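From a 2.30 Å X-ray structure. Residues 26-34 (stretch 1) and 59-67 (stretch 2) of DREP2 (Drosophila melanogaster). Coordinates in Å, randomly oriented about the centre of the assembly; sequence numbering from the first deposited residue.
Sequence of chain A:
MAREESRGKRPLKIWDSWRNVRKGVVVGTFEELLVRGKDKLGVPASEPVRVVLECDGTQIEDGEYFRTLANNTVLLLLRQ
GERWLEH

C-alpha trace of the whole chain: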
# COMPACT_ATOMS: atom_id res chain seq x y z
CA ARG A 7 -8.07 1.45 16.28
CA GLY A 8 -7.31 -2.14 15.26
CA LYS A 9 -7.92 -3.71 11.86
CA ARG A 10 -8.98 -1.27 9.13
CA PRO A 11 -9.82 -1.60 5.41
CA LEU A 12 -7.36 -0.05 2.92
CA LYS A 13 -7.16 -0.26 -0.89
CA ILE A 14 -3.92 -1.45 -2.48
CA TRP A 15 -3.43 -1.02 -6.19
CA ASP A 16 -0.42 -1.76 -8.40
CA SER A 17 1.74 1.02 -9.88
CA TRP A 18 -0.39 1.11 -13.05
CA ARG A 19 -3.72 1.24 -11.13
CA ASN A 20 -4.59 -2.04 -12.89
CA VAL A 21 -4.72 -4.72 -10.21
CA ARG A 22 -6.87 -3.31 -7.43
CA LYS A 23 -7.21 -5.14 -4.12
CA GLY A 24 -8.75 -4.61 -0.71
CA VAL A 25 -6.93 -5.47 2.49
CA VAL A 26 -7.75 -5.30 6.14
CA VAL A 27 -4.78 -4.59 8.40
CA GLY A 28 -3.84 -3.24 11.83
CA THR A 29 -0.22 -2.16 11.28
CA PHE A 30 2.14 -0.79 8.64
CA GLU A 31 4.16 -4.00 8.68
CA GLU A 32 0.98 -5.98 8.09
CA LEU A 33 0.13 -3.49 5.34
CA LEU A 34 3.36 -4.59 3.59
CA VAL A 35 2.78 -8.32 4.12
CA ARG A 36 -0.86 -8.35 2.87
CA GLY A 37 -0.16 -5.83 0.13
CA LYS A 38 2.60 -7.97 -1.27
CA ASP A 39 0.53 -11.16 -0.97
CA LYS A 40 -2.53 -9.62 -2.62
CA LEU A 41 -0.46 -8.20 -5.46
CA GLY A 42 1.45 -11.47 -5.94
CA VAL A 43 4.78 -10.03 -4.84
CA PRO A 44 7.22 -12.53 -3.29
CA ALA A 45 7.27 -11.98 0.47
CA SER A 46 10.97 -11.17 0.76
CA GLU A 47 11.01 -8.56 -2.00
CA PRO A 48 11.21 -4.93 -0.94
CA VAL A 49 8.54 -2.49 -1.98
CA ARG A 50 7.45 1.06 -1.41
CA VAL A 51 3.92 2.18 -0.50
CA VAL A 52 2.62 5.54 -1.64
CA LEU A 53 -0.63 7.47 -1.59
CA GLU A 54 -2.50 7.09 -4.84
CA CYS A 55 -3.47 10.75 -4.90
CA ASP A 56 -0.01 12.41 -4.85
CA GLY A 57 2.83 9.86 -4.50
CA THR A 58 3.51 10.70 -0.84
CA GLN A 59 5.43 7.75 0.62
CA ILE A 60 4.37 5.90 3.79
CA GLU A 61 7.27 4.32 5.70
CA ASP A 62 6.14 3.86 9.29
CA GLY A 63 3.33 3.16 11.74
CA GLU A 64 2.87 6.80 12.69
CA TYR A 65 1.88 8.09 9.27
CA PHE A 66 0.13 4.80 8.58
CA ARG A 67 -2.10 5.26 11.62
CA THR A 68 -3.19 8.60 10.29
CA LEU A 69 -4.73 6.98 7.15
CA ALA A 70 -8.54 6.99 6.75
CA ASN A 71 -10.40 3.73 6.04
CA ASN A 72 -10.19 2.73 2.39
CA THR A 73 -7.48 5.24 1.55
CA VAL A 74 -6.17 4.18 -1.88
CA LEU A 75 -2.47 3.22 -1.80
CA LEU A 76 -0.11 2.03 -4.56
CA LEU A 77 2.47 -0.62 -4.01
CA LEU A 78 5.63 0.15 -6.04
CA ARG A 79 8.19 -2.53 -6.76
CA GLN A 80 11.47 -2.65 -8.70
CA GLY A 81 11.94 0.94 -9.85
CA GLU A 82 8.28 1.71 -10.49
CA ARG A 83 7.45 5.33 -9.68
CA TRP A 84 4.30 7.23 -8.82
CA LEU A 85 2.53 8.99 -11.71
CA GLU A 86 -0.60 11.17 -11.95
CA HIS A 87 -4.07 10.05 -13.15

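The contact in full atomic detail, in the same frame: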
# COMPACT_ATOMS: atom_id res chain seq x y z
N VAL A 26 -7.34 -5.72 4.82
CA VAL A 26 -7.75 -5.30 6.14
C VAL A 26 -6.60 -5.56 7.09
O VAL A 26 -6.23 -6.71 7.30
CB VAL A 26 -9.01 -6.05 6.62
CG1 VAL A 26 -9.39 -5.56 8.03
CG2 VAL A 26 -10.15 -5.83 5.65
N VAL A 27 -6.04 -4.49 7.65
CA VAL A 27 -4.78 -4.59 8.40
C VAL A 27 -4.75 -3.64 9.60
O VAL A 27 -5.40 -2.59 9.60
CB VAL A 27 -3.55 -4.28 7.50
CG1 VAL A 27 -3.40 -5.34 6.38
CG2 VAL A 27 -3.68 -2.88 6.92
N GLY A 28 -3.99 -4.04 10.62
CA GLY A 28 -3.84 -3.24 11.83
C GLY A 28 -2.58 -2.40 11.92
O GLY A 28 -2.55 -1.42 12.65
N THR A 29 -1.54 -2.80 11.19
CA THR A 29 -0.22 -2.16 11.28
C THR A 29 0.43 -1.95 9.91
O THR A 29 0.10 -2.64 8.93
CB THR A 29 0.79 -3.00 12.13
OG1 THR A 29 1.04 -4.22 11.44
CG2 THR A 29 0.26 -3.34 13.54
N PHE A 30 1.40 -1.04 9.87
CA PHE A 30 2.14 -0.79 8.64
C PHE A 30 2.87 -2.04 8.14
O PHE A 30 2.87 -2.33 6.94
CB PHE A 30 3.12 0.37 8.83
CG PHE A 30 4.02 0.59 7.66
CD1 PHE A 30 3.53 1.12 6.47
CD2 PHE A 30 5.36 0.25 7.74
CE1 PHE A 30 4.36 1.29 5.39
CE2 PHE A 30 6.20 0.42 6.66
CZ PHE A 30 5.70 0.94 5.48
N GLU A 31 3.38 -2.84 9.06
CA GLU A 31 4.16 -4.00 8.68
C GLU A 31 3.22 -5.03 8.04
O GLU A 31 3.53 -5.65 7.00
CB GLU A 31 4.85 -4.59 9.92
CG GLU A 31 5.97 -3.71 10.58
CD GLU A 31 5.48 -2.42 11.28
OE1 GLU A 31 4.41 -2.43 11.95
OE2 GLU A 31 6.19 -1.40 11.17
N GLU A 32 2.03 -5.13 8.61
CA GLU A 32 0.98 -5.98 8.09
C GLU A 32 0.47 -5.41 6.76
O GLU A 32 0.09 -6.17 5.86
CB GLU A 32 -0.13 -6.12 9.15
CG GLU A 32 -1.19 -7.17 8.89
CD GLU A 32 -2.27 -7.14 9.96
OE1 GLU A 32 -1.92 -6.90 11.14
OE2 GLU A 32 -3.47 -7.32 9.63
N LEU A 33 0.46 -4.09 6.63
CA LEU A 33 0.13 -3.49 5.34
C LEU A 33 1.08 -4.02 4.26
O LEU A 33 0.61 -4.44 3.20
CB LEU A 33 0.18 -1.96 5.39
CG LEU A 33 0.11 -1.29 4.01
CD1 LEU A 33 -1.15 -1.68 3.27
CD2 LEU A 33 0.12 0.21 4.19
N LEU A 34 2.38 -4.05 4.55
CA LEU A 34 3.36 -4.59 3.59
C LEU A 34 3.15 -6.08 3.29
O LEU A 34 3.14 -6.49 2.13
CB LEU A 34 4.79 -4.38 4.10
CG LEU A 34 5.31 -2.94 4.24
CD1 LEU A 34 6.72 -2.91 4.82
CD2 LEU A 34 5.31 -2.28 2.88
N GLN A 59 5.03 9.07 0.16
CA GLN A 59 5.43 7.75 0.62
C GLN A 59 5.06 7.49 2.08
O GLN A 59 5.20 8.38 2.91
CB GLN A 59 6.93 7.55 0.43
CG GLN A 59 7.35 6.12 0.64
CD GLN A 59 8.80 5.85 0.27
OE1 GLN A 59 9.47 6.68 -0.34
NE2 GLN A 59 9.27 4.66 0.61
N ILE A 60 4.63 6.28 2.40
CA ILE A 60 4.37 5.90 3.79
C ILE A 60 5.43 4.90 4.22
O ILE A 60 5.57 3.84 3.58
CB ILE A 60 2.96 5.27 3.99
CG1 ILE A 60 1.86 6.26 3.60
CG2 ILE A 60 2.76 4.82 5.42
CD1 ILE A 60 1.40 6.13 2.18
N GLU A 61 6.16 5.19 5.29
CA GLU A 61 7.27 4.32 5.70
C GLU A 61 7.28 3.93 7.16
O GLU A 61 8.31 3.48 7.66
CB GLU A 61 8.63 4.99 5.44
CG GLU A 61 8.85 5.54 4.05
CD GLU A 61 10.18 6.27 3.96
OE1 GLU A 61 11.22 5.66 4.28
OE2 GLU A 61 10.19 7.46 3.60
N ASP A 62 6.16 4.09 7.85
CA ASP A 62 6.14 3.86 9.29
C ASP A 62 4.73 3.83 9.86
O ASP A 62 3.79 4.34 9.25
CB ASP A 62 7.00 4.90 10.03
CG ASP A 62 6.68 6.33 9.62
OD1 ASP A 62 5.56 6.82 9.88
OD2 ASP A 62 7.59 7.01 9.08
N GLY A 63 4.59 3.21 11.03
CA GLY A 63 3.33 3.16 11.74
C GLY A 63 2.68 4.49 12.04
O GLY A 63 1.46 4.58 12.10
N GLU A 64 3.47 5.53 12.27
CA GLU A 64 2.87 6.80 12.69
C GLU A 64 2.00 7.41 11.56
O GLU A 64 0.78 7.70 11.71
CB GLU A 64 3.97 7.79 13.13
CG GLU A 64 4.78 7.35 14.38
CD GLU A 64 5.90 6.36 14.05
OE1 GLU A 64 6.59 6.54 13.02
OE2 GLU A 64 6.06 5.37 14.81
N TYR A 65 2.61 7.51 10.38
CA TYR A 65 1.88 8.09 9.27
C TYR A 65 0.78 7.13 8.86
O TYR A 65 -0.31 7.55 8.51
CB TYR A 65 2.79 8.37 8.08
CG TYR A 65 2.15 9.34 7.12
CD1 TYR A 65 2.24 10.72 7.33
CD2 TYR A 65 1.38 8.89 6.06
CE1 TYR A 65 1.62 11.63 6.48
CE2 TYR A 65 0.76 9.80 5.18
CZ TYR A 65 0.89 11.16 5.40
OH TYR A 65 0.26 12.04 4.57
N PHE A 66 1.08 5.83 8.92
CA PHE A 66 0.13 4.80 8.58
C PHE A 66 -1.13 4.94 9.42
O PHE A 66 -2.25 4.89 8.90
CB PHE A 66 0.74 3.40 8.77
CG PHE A 66 -0.29 2.31 8.82
CD1 PHE A 66 -0.71 1.69 7.65
CD2 PHE A 66 -0.88 1.93 10.03
CE1 PHE A 66 -1.69 0.70 7.68
CE2 PHE A 66 -1.86 0.96 10.07
CZ PHE A 66 -2.28 0.34 8.89
N ARG A 67 -0.95 5.18 10.72
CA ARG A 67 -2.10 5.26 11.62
C ARG A 67 -2.90 6.47 11.33
O ARG A 67 -4.09 6.50 11.67
CB ARG A 67 -1.68 5.27 13.09
CG ARG A 67 -1.24 3.91 13.61
CD ARG A 67 -1.04 3.90 15.12
NE ARG A 67 0.19 4.58 15.51
CZ ARG A 67 1.40 4.05 15.38
NH1 ARG A 67 1.53 2.84 14.85
NH2 ARG A 67 2.48 4.71 15.76

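Two phenylalanines, one from each stretch, make this contact, and each fills a hollow lined largely by the other stretch's backbone. The helices that begin at Phe30 and Gly63 cross almost at right angles (83°), with their axes 10.2 Å apart at closest approach. Their first turns come nearest each other: Phe30 CA and Gly63 CA lie 5.2 Å apart, close enough for Phe30 CB to sit 3.9 Å from Gly63 N.

Phe66 points toward stretch 1 and enters a pocket formed where the strand gives way to the helix. One face of its ring lies against the backbone, with Phe66 CD2 3.7 Å from Phe30 N and Phe66 CZ 3.7 Å from Thr29 C. Aliphatic groups close the rim of the ring near its plane: Val27 CG2 is 4.0 Å from Phe66 CZ, and Leu33 CD2 is 3.9 Å from Phe66 CD1. Strand and helix thus supply separate walls of one socket.

Phe30 leaves its helix sideways, and its t rotamer lays the ring along the turn that precedes the second helix. Glu61 C and Asp62 N cover one ring face, the former 3.7 Å from Phe30 CE2. Farther in, Phe30 CE1 reaches Ile60 CG2 at 3.9 Å. The two aromatic residues also meet near their roots, Phe30 CB to Phe66 CB at 3.9 Å.

No hydrogen bond crosses the interface; the fit rests on shape and apolar contact. Polar groups instead order each half. Thr29 caps its helix by accepting from Glu32 N at OG1 (3.1 Å), and Asp62 OD1 likewise accepts from Tyr65 N (3.1 Å). Both cap residues direct their CA-to-CB bonds away from the opposing stretch. The rule is economical: cap each helix locally, and let a large ring from each side pack against the other's backbone turn.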